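Local coordinates for helix-turn-helix transcriptional regulator (Pseudomonas aeruginosa, PDB 5XHX), which probably binds DNA as a LuxR-type transcriptional regulator, seen here as the ligand-binding-type domain that precedes its DNA-binding part, at residues Asp43-Leu48 and Ile57-Glu62; Glu69-Ile74 and Ala121-Thr126; Thr126-Tyr131 and Cys142-Ser147. All blocks are in the same frame, centred on the assembly; numbering follows the deposited sequence.

Interaction 1: residues Asp43-Leu48 and Ile57-Glu62; sequences DNWAAL and ILSFME
Met-61 and Trp-45 meet where the antiparallel beta hairpin of strands 44-50 and 56-60 gives way to loop, and they bury more surface than any other residues of the contact. The CB of Met-61 sits over the indole, 3.6 Å from the centroid of the five-membered ring and 21° off its normal, a CH-pi contact. The peptide joining Phe-60 to Met-61 continues above the same face, nearer the rim. Met-61 CG, anti to the backbone N (chi1 -175°), lies beside Trp-45 NE1, and the sulfur stands obliquely to the ring in a Met-aromatic contact. Ser-59 OG lies at the indole edge, in plane, while hydrogen-bonding to Glu-63; Arg-30 and Ala-33 of helix 28-36 also touch Trp-45.

Asn-44 stitches the start of its strand to the residue beyond Met-61. Glu-62 OE1 accepts from Asn-44 ND2 (3.1 Å) through its anti lone pair and lies close to the amide plane. Asn-44 OD1 takes the N-H of Trp-45, and a water joins the same oxygen to Glu-62 N.

Further into the hairpin, Ala-47 N donates to Ser-59 O at 2.7 Å in an almost straight bond. The return pairing illustrates how a classic beta bulge shifts the register: Leu-58 and Ser-59 both face Ala-47. From one face of its carbonyl plane, Ala-47 O receives Leu-58 N at 2.8 Å and Ser-59 N at 3.3 Å.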
loop_
_atom_site.group_PDB
_atom_site.type_symbol
_atom_site.label_atom_id
_atom_site.label_comp_id
_atom_site.label_asym_id
_atom_site.label_seq_id
_atom_site.Cartn_x
_atom_site.Cartn_y
_atom_site.Cartn_z
ATOM N N ASP A 43 22.797 2.997 4.118
ATOM C CA ASP A 43 23.823 2.022 3.774
ATOM C C ASP A 43 23.529 0.630 4.304
ATOM O O ASP A 43 24.113 -0.338 3.812
ATOM C CB ASP A 43 25.183 2.471 4.309
ATOM C CG ASP A 43 25.642 3.767 3.688
ATOM O OD1 ASP A 43 25.425 3.937 2.475
ATOM O OD2 ASP A 43 26.197 4.615 4.417
ATOM N N ASN A 44 22.667 0.510 5.306
ATOM C CA ASN A 44 22.267 -0.785 5.833
ATOM C C ASN A 44 20.853 -0.621 6.379
ATOM O O ASN A 44 20.354 0.497 6.538
ATOM C CB ASN A 44 23.256 -1.278 6.906
ATOM C CG ASN A 44 23.386 -2.811 6.943
ATOM O OD1 ASN A 44 22.408 -3.541 6.732
ATOM N ND2 ASN A 44 24.605 -3.303 7.224
ATOM N N TRP A 45 20.199 -1.746 6.647
ATOM C CA TRP A 45 18.834 -1.687 7.151
ATOM C C TRP A 45 18.496 -3.020 7.787
ATOM O O TRP A 45 19.109 -4.048 7.483
ATOM C CB TRP A 45 17.835 -1.340 6.042
ATOM C CG TRP A 45 17.939 -2.237 4.855
ATOM C CD1 TRP A 45 18.682 -2.029 3.725
ATOM C CD2 TRP A 45 17.293 -3.498 4.685
ATOM N NE1 TRP A 45 18.533 -3.095 2.863
ATOM C CE2 TRP A 45 17.693 -4.009 3.434
ATOM C CE3 TRP A 45 16.424 -4.253 5.476
ATOM C CZ2 TRP A 45 17.239 -5.228 2.950
ATOM C CZ3 TRP A 45 15.989 -5.471 5.002
ATOM C CH2 TRP A 45 16.393 -5.944 3.748
ATOM N N ALA A 46 17.510 -2.984 8.682
ATOM C CA ALA A 46 16.966 -4.189 9.280
ATOM C C ALA A 46 15.508 -3.927 9.632
ATOM O O ALA A 46 15.144 -2.810 10.000
ATOM C CB ALA A 46 17.765 -4.603 10.522
ATOM N N ALA A 47 14.671 -4.951 9.490
ATOM C CA ALA A 47 13.307 -4.913 9.997
ATOM C C ALA A 47 13.158 -5.966 11.088
ATOM O O ALA A 47 13.547 -7.123 10.895
ATOM C CB ALA A 47 12.286 -5.149 8.877
ATOM N N LEU A 48 12.590 -5.573 12.225
ATOM C CA LEU A 48 12.538 -6.466 13.377
ATOM C C LEU A 48 11.387 -6.064 14.288
ATOM O O LEU A 48 10.886 -4.938 14.234
ATOM C CB LEU A 48 13.879 -6.468 14.148
ATOM C CG LEU A 48 14.436 -5.231 14.878
ATOM C CD1 LEU A 48 15.747 -5.585 15.645
ATOM C CD2 LEU A 48 14.714 -4.048 13.916
ATOM N N ILE A 57 13.893 -10.962 14.107
ATOM C CA ILE A 57 14.437 -10.319 12.920
ATOM C C ILE A 57 13.643 -10.803 11.716
ATOM O O ILE A 57 13.679 -11.991 11.376
ATOM C CB ILE A 57 15.930 -10.634 12.750
ATOM C CG1 ILE A 57 16.700 -10.309 14.036
ATOM C CG2 ILE A 57 16.499 -9.892 11.538
ATOM C CD1 ILE A 57 16.899 -8.844 14.276
ATOM N N LEU A 58 12.943 -9.880 11.059
ATOM C CA LEU A 58 12.155 -10.226 9.880
ATOM C C LEU A 58 12.999 -10.236 8.615
ATOM O O LEU A 58 12.865 -11.145 7.782
ATOM C CB LEU A 58 10.983 -9.252 9.725
ATOM C CG LEU A 58 9.964 -9.183 10.878
ATOM C CD1 LEU A 58 8.900 -8.095 10.584
ATOM C CD2 LEU A 58 9.297 -10.533 11.124
ATOM N N SER A 59 13.882 -9.257 8.461
ATOM C CA SER A 59 14.693 -9.172 7.258
ATOM C C SER A 59 15.798 -8.170 7.533
ATOM O O SER A 59 15.625 -7.261 8.350
ATOM C CB SER A 59 13.839 -8.745 6.044
ATOM O OG SER A 59 14.593 -8.702 4.845
ATOM N N PHE A 60 16.944 -8.359 6.880
ATOM C CA PHE A 60 18.006 -7.374 7.006
ATOM C C PHE A 60 18.918 -7.478 5.794
ATOM O O PHE A 60 18.939 -8.491 5.094
ATOM C CB PHE A 60 18.774 -7.512 8.337
ATOM C CG PHE A 60 19.538 -8.797 8.492
ATOM C CD1 PHE A 60 18.881 -9.981 8.795
ATOM C CD2 PHE A 60 20.919 -8.810 8.381
ATOM C CE1 PHE A 60 19.595 -11.168 8.958
ATOM C CE2 PHE A 60 21.638 -9.987 8.542
ATOM C CZ PHE A 60 20.980 -11.163 8.832
ATOM N N MET A 61 19.650 -6.392 5.542
ATOM C CA MET A 61 20.355 -6.240 4.271
ATOM C C MET A 61 21.334 -7.385 4.024
ATOM O O MET A 61 21.402 -7.926 2.917
ATOM C CB MET A 61 21.086 -4.902 4.230
ATOM C CG MET A 61 21.750 -4.628 2.880
ATOM S SD MET A 61 22.703 -3.115 2.813
ATOM C CE MET A 61 24.229 -3.595 3.631
ATOM N N GLU A 62 22.098 -7.769 5.047
ATOM C CA GLU A 62 23.132 -8.786 4.907
ATOM C C GLU A 62 22.614 -10.204 5.135
ATOM O O GLU A 62 23.418 -11.109 5.381
ATOM C CB GLU A 62 24.288 -8.497 5.868
ATOM C CG GLU A 62 25.098 -7.265 5.521
ATOM C CD GLU A 62 26.212 -6.994 6.523
ATOM O OE1 GLU A 62 26.306 -5.847 7.019
ATOM O OE2 GLU A 62 26.985 -7.932 6.826
HETATM O O HOH W 1 22.549 -6.165 7.315
#

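Interaction 2: residues Glu69-Ile74 and Ala121-Thr126; sequences EPDPLI and AHYVVT
Leu-73 and His-122 bring the two backbones nearest, and even their CA atoms remain 9.2 Å apart, so side chains alone bridge the start of helix 72-81 and the end of helix 114-123. Asp-71 is the N-cap of the first helix. Beyond the second, Val-125 leaves helical geometry with a positive phi (83°) as the chain heads for strand 127-134.

Tyr-123 is the hub. Its hydroxyl and the Asp-71 carboxylate reach toward each other tip to tip, the two planes only 25° apart. The hydrogen bond from Tyr-123 OH to Asp-71 OD2 is modelled at 2.3 Å, a length too short to trust. Leu-73 CB lies at the edge of the ring, 3.9 Å from Tyr-123 CE2, whereas Ile-74 crosses the tyrosine at about a right angle and sets CD1 3.6 Å from Tyr-123 CZ. ND1 of His-122 lies above the centre of the Tyr-123 ring, and Tyr-119 stacks with that tyrosine.

One carboxylate oxygen caps the helix while the other faces the tyrosine. Asp-71 OD1 accepts from Leu-73 N at 2.9 Å, the donor standing above the carboxylate plane. This capping bond and the N-terminus of helix 72-81 would be expected to stabilise negative charge on Asp-71, in a small surface contact where a capping carboxylate and the apolar side chains of Leu-73 and Ile-74 meet one tyrosine.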
loop_
_atom_site.group_PDB
_atom_site.type_symbol
_atom_site.label_atom_id
_atom_site.label_comp_id
_atom_site.label_asym_id
_atom_site.label_seq_id
_atom_site.Cartn_x
_atom_site.Cartn_y
_atom_site.Cartn_z
ATOM N N GLU A 69 25.832 -19.901 6.607
ATOM C CA GLU A 69 26.388 -19.878 7.956
ATOM C C GLU A 69 26.224 -18.504 8.599
ATOM O O GLU A 69 26.907 -17.554 8.209
ATOM C CB GLU A 69 27.863 -20.280 7.924
ATOM C CG GLU A 69 28.607 -20.119 9.250
ATOM C CD GLU A 69 28.326 -21.234 10.253
ATOM O OE1 GLU A 69 29.146 -21.432 11.178
ATOM O OE2 GLU A 69 27.289 -21.930 10.113
ATOM N N PRO A 70 25.334 -18.402 9.590
ATOM C CA PRO A 70 25.012 -17.083 10.154
ATOM C C PRO A 70 26.172 -16.501 10.947
ATOM O O PRO A 70 26.917 -17.217 11.622
ATOM C CB PRO A 70 23.804 -17.365 11.061
ATOM C CG PRO A 70 23.292 -18.715 10.639
ATOM C CD PRO A 70 24.504 -19.466 10.180
ATOM N N ASP A 71 26.321 -15.187 10.847
ATOM C CA ASP A 71 27.254 -14.443 11.681
ATOM C C ASP A 71 26.878 -14.626 13.151
ATOM O O ASP A 71 25.724 -14.361 13.525
ATOM C CB ASP A 71 27.222 -12.968 11.278
ATOM C CG ASP A 71 28.081 -12.073 12.168
ATOM O OD1 ASP A 71 28.919 -12.572 12.949
ATOM O OD2 ASP A 71 27.912 -10.837 12.079
ATOM N N PRO A 72 27.794 -15.103 14.002
ATOM C CA PRO A 72 27.477 -15.208 15.435
ATOM C C PRO A 72 27.094 -13.888 16.084
ATOM O O PRO A 72 26.544 -13.908 17.192
ATOM C CB PRO A 72 28.770 -15.778 16.040
ATOM C CG PRO A 72 29.837 -15.519 15.000
ATOM C CD PRO A 72 29.121 -15.663 13.696
ATOM N N LEU A 73 27.370 -12.748 15.439
ATOM C CA LEU A 73 26.930 -11.463 15.970
ATOM C C LEU A 73 25.414 -11.324 15.957
ATOM O O LEU A 73 24.858 -10.649 16.827
ATOM C CB LEU A 73 27.548 -10.317 15.177
ATOM C CG LEU A 73 28.774 -9.659 15.783
ATOM C CD1 LEU A 73 29.264 -8.531 14.877
ATOM C CD2 LEU A 73 28.407 -9.143 17.163
ATOM N N ILE A 74 24.734 -11.927 14.980
ATOM C CA ILE A 74 23.275 -11.847 14.943
ATOM C C ILE A 74 22.678 -12.597 16.127
ATOM O O ILE A 74 21.790 -12.091 16.822
ATOM C CB ILE A 74 22.733 -12.394 13.612
ATOM C CG1 ILE A 74 23.293 -11.601 12.425
ATOM C CG2 ILE A 74 21.212 -12.375 13.626
ATOM C CD1 ILE A 74 22.825 -10.160 12.357
ATOM N N ALA A 121 29.139 -1.185 15.471
ATOM C CA ALA A 121 30.248 -0.826 14.595
ATOM C C ALA A 121 30.212 -1.615 13.296
ATOM O O ALA A 121 30.547 -1.076 12.234
ATOM C CB ALA A 121 31.580 -1.042 15.320
ATOM N N HIS A 122 29.759 -2.865 13.340
ATOM C CA HIS A 122 29.727 -3.648 12.114
ATOM C C HIS A 122 28.471 -3.393 11.280
ATOM O O HIS A 122 28.567 -3.143 10.073
ATOM C CB HIS A 122 29.845 -5.139 12.437
ATOM C CG HIS A 122 29.915 -6.006 11.221
ATOM N ND1 HIS A 122 28.792 -6.477 10.574
ATOM C CD2 HIS A 122 30.975 -6.461 10.512
ATOM C CE1 HIS A 122 29.156 -7.199 9.531
ATOM N NE2 HIS A 122 30.477 -7.210 9.474
ATOM N N TYR A 123 27.288 -3.444 11.901
ATOM C CA TYR A 123 26.039 -3.458 11.143
ATOM C C TYR A 123 25.444 -2.080 10.889
ATOM O O TYR A 123 24.617 -1.944 9.980
ATOM C CB TYR A 123 24.999 -4.332 11.857
ATOM C CG TYR A 123 25.275 -5.802 11.648
ATOM C CD1 TYR A 123 24.934 -6.426 10.446
ATOM C CD2 TYR A 123 25.903 -6.561 12.628
ATOM C CE1 TYR A 123 25.197 -7.771 10.235
ATOM C CE2 TYR A 123 26.172 -7.914 12.426
ATOM C CZ TYR A 123 25.816 -8.510 11.227
ATOM O OH TYR A 123 26.081 -9.849 11.014
ATOM N N VAL A 124 25.832 -1.066 11.661
ATOM C CA VAL A 124 25.258 0.273 11.579
ATOM C C VAL A 124 26.314 1.305 11.191
ATOM O O VAL A 124 26.083 2.155 10.321
ATOM C CB VAL A 124 24.571 0.665 12.907
ATOM C CG1 VAL A 124 23.897 2.017 12.773
ATOM C CG2 VAL A 124 23.558 -0.406 13.306
ATOM N N VAL A 125 27.485 1.243 11.833
ATOM C CA VAL A 125 28.709 1.963 11.489
ATOM C C VAL A 125 28.694 3.378 12.057
ATOM O O VAL A 125 29.483 3.685 12.955
ATOM C CB VAL A 125 28.981 1.972 9.970
ATOM C CG1 VAL A 125 30.338 2.619 9.681
ATOM C CG2 VAL A 125 28.942 0.555 9.414
ATOM N N THR A 126 27.817 4.261 11.559
ATOM C CA THR A 126 27.901 5.645 12.031
ATOM C C THR A 126 26.604 6.219 12.601
ATOM O O THR A 126 26.595 6.672 13.750
ATOM C CB THR A 126 28.404 6.565 10.908
ATOM O OG1 THR A 126 29.744 6.199 10.554
ATOM C CG2 THR A 126 28.397 8.006 11.363
#

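Interaction 3: residues Thr126-Tyr131 and Cys142-Ser147; sequences TDEVQY and CLSLGS
Ser-144 OG donates to Glu-128 OE1 at 2.8 Å, a side-chain bond laid diagonally over an antiparallel hairpin. In the glutamate chi1 (-162°) sets CG anti to the backbone N, and the chain, extended beyond CG, reaches on to the serine, whose hydroxyl meets OE1 from above the carboxylate plane. Beneath this link the backbones pair regularly: Leu-145 N reaches Val-129 O at 2.8 Å, and the Val-129 N to Leu-145 O bond returns it. Tyr-131 with Leu-143 and Asp-127 with Ser-147 repeat the hydrogen-bonded pattern. At the strand's beginning a classic beta bulge puts Thr-126 and Asp-127 both opposite Ser-147, the bond from Thr-126 N being weak.

Packing differs on the two faces. Beside the glutamate, the Gln-130 amide lies against Cys-142, with NE2 3.5 Å from SG, and NE2 hydrogen-bonds to Asn-132 OD1. On the reverse, Val-129 CG2 rests 3.8 Å from Leu-145 CB, and Leu-145 CD1 lies at the edge of the Tyr-131 ring, near CE2.

This pair forms the interior of the sheet, with strand 44-50 flanking 140-147 and strand 98-101 flanking 127-134. Helices 28-36 and 153-173 pack on the Val-129, Tyr-131 and Leu-145 face, while Phe-87 of helix 86-92 touches Glu-128 and Gln-130.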
loop_
_atom_site.group_PDB
_atom_site.type_symbol
_atom_site.label_atom_id
_atom_site.label_comp_id
_atom_site.label_asym_id
_atom_site.label_seq_id
_atom_site.Cartn_x
_atom_site.Cartn_y
_atom_site.Cartn_z
ATOM N N THR A 126 27.817 4.261 11.559
ATOM C CA THR A 126 27.901 5.645 12.031
ATOM C C THR A 126 26.604 6.219 12.601
ATOM O O THR A 126 26.595 6.672 13.750
ATOM C CB THR A 126 28.404 6.565 10.908
ATOM O OG1 THR A 126 29.744 6.199 10.554
ATOM C CG2 THR A 126 28.397 8.006 11.363
ATOM N N ASP A 127 25.522 6.251 11.814
ATOM C CA ASP A 127 24.275 6.868 12.254
ATOM C C ASP A 127 23.114 5.924 11.987
ATOM O O ASP A 127 23.213 4.994 11.186
ATOM C CB ASP A 127 24.028 8.222 11.552
ATOM C CG ASP A 127 23.104 9.147 12.346
ATOM O OD1 ASP A 127 22.666 8.794 13.476
ATOM O OD2 ASP A 127 22.823 10.246 11.840
ATOM N N GLU A 128 21.998 6.179 12.664
ATOM C CA GLU A 128 20.849 5.299 12.540
ATOM C C GLU A 128 19.574 6.101 12.745
ATOM O O GLU A 128 19.532 6.999 13.590
ATOM C CB GLU A 128 20.904 4.154 13.567
ATOM C CG GLU A 128 19.998 2.981 13.233
ATOM C CD GLU A 128 20.065 1.851 14.268
ATOM O OE1 GLU A 128 19.150 0.979 14.282
ATOM O OE2 GLU A 128 21.020 1.851 15.075
ATOM N N VAL A 129 18.529 5.745 11.995
ATOM C CA VAL A 129 17.172 6.151 12.338
ATOM C C VAL A 129 16.319 4.901 12.333
ATOM O O VAL A 129 16.668 3.890 11.733
ATOM C CB VAL A 129 16.561 7.198 11.377
ATOM C CG1 VAL A 129 17.399 8.447 11.338
ATOM C CG2 VAL A 129 16.390 6.588 9.969
ATOM N N GLN A 130 15.166 5.000 12.977
ATOM C CA GLN A 130 14.251 3.874 13.040
ATOM C C GLN A 130 12.821 4.393 13.019
ATOM O O GLN A 130 12.483 5.303 13.780
ATOM C CB GLN A 130 14.520 3.066 14.317
ATOM C CG GLN A 130 13.871 1.724 14.402
ATOM C CD GLN A 130 14.324 0.980 15.644
ATOM O OE1 GLN A 130 15.262 0.185 15.601
ATOM N NE2 GLN A 130 13.701 1.286 16.759
ATOM N N TYR A 131 11.980 3.785 12.186
ATOM C CA TYR A 131 10.531 3.912 12.331
ATOM C C TYR A 131 10.029 2.845 13.298
ATOM O O TYR A 131 10.298 1.659 13.092
ATOM C CB TYR A 131 9.825 3.737 10.985
ATOM C CG TYR A 131 10.020 4.865 9.976
ATOM C CD1 TYR A 131 9.182 5.985 9.971
ATOM C CD2 TYR A 131 11.020 4.787 9.019
ATOM C CE1 TYR A 131 9.349 7.002 9.017
ATOM C CE2 TYR A 131 11.191 5.775 8.071
ATOM C CZ TYR A 131 10.356 6.876 8.072
ATOM O OH TYR A 131 10.539 7.842 7.127
ATOM N N CYS A 142 9.796 -2.416 13.906
ATOM C CA CYS A 142 10.783 -1.363 13.700
ATOM C C CYS A 142 11.497 -1.557 12.377
ATOM O O CYS A 142 11.863 -2.680 12.011
ATOM C CB CYS A 142 11.813 -1.335 14.823
ATOM S SG CYS A 142 11.091 -1.033 16.434
ATOM N N LEU A 143 11.694 -0.456 11.670
ATOM C CA LEU A 143 12.509 -0.435 10.471
ATOM C C LEU A 143 13.700 0.446 10.794
ATOM O O LEU A 143 13.554 1.661 10.956
ATOM C CB LEU A 143 11.742 0.091 9.252
ATOM C CG LEU A 143 12.665 0.353 8.053
ATOM C CD1 LEU A 143 13.341 -0.954 7.576
ATOM C CD2 LEU A 143 11.886 1.026 6.931
ATOM N N SER A 144 14.867 -0.175 10.913
ATOM C CA SER A 144 16.100 0.545 11.185
ATOM C C SER A 144 16.783 0.857 9.866
ATOM O O SER A 144 16.879 -0.011 8.998
ATOM C CB SER A 144 17.032 -0.297 12.069
ATOM O OG SER A 144 18.385 0.042 11.792
ATOM N N LEU A 145 17.234 2.097 9.709
ATOM C CA LEU A 145 17.998 2.513 8.541
ATOM C C LEU A 145 19.321 3.055 9.055
ATOM O O LEU A 145 19.337 4.026 9.823
ATOM C CB LEU A 145 17.259 3.586 7.731
ATOM C CG LEU A 145 15.810 3.309 7.327
ATOM C CD1 LEU A 145 15.200 4.576 6.708
ATOM C CD2 LEU A 145 15.716 2.149 6.363
ATOM N N GLY A 146 20.419 2.423 8.659
ATOM C CA GLY A 146 21.727 2.851 9.126
ATOM C C GLY A 146 22.518 3.555 8.044
ATOM O O GLY A 146 22.255 3.350 6.856
ATOM N N SER A 147 23.476 4.399 8.436
ATOM C CA SER A 147 24.350 5.083 7.492
ATOM C C SER A 147 25.782 5.037 8.003
ATOM O O SER A 147 26.021 5.129 9.211
ATOM C CB SER A 147 23.940 6.544 7.291
ATOM O OG SER A 147 24.687 7.169 6.252
#

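How the interactions relate
Interactions 1 and 3 are neighbouring strand pairs of one antiparallel sheet, their centres about 10 Å apart. Strands 44-50 and 140-147 join them through probable hydrogen bonds, Ala-46 O to Ser-144 N and Leu-48 O to Cys-142 N, each 2.8 Å. Interaction 2 lies nearer the surface, its centre about 11 Å from that of interaction 1, and packs against the end of strand 56-60 and the residues that follow it: Phe-60 CE2 is 4.0 Å from Ile-74 CD1, and Glu-62 touches both His-122 and Tyr-123. From there the chain runs directly into interaction 3, about 14 Å away between centres, through the shared Thr-126. Interaction 2 thus joins two helix ends beside the sheet that interactions 1 and 3 build.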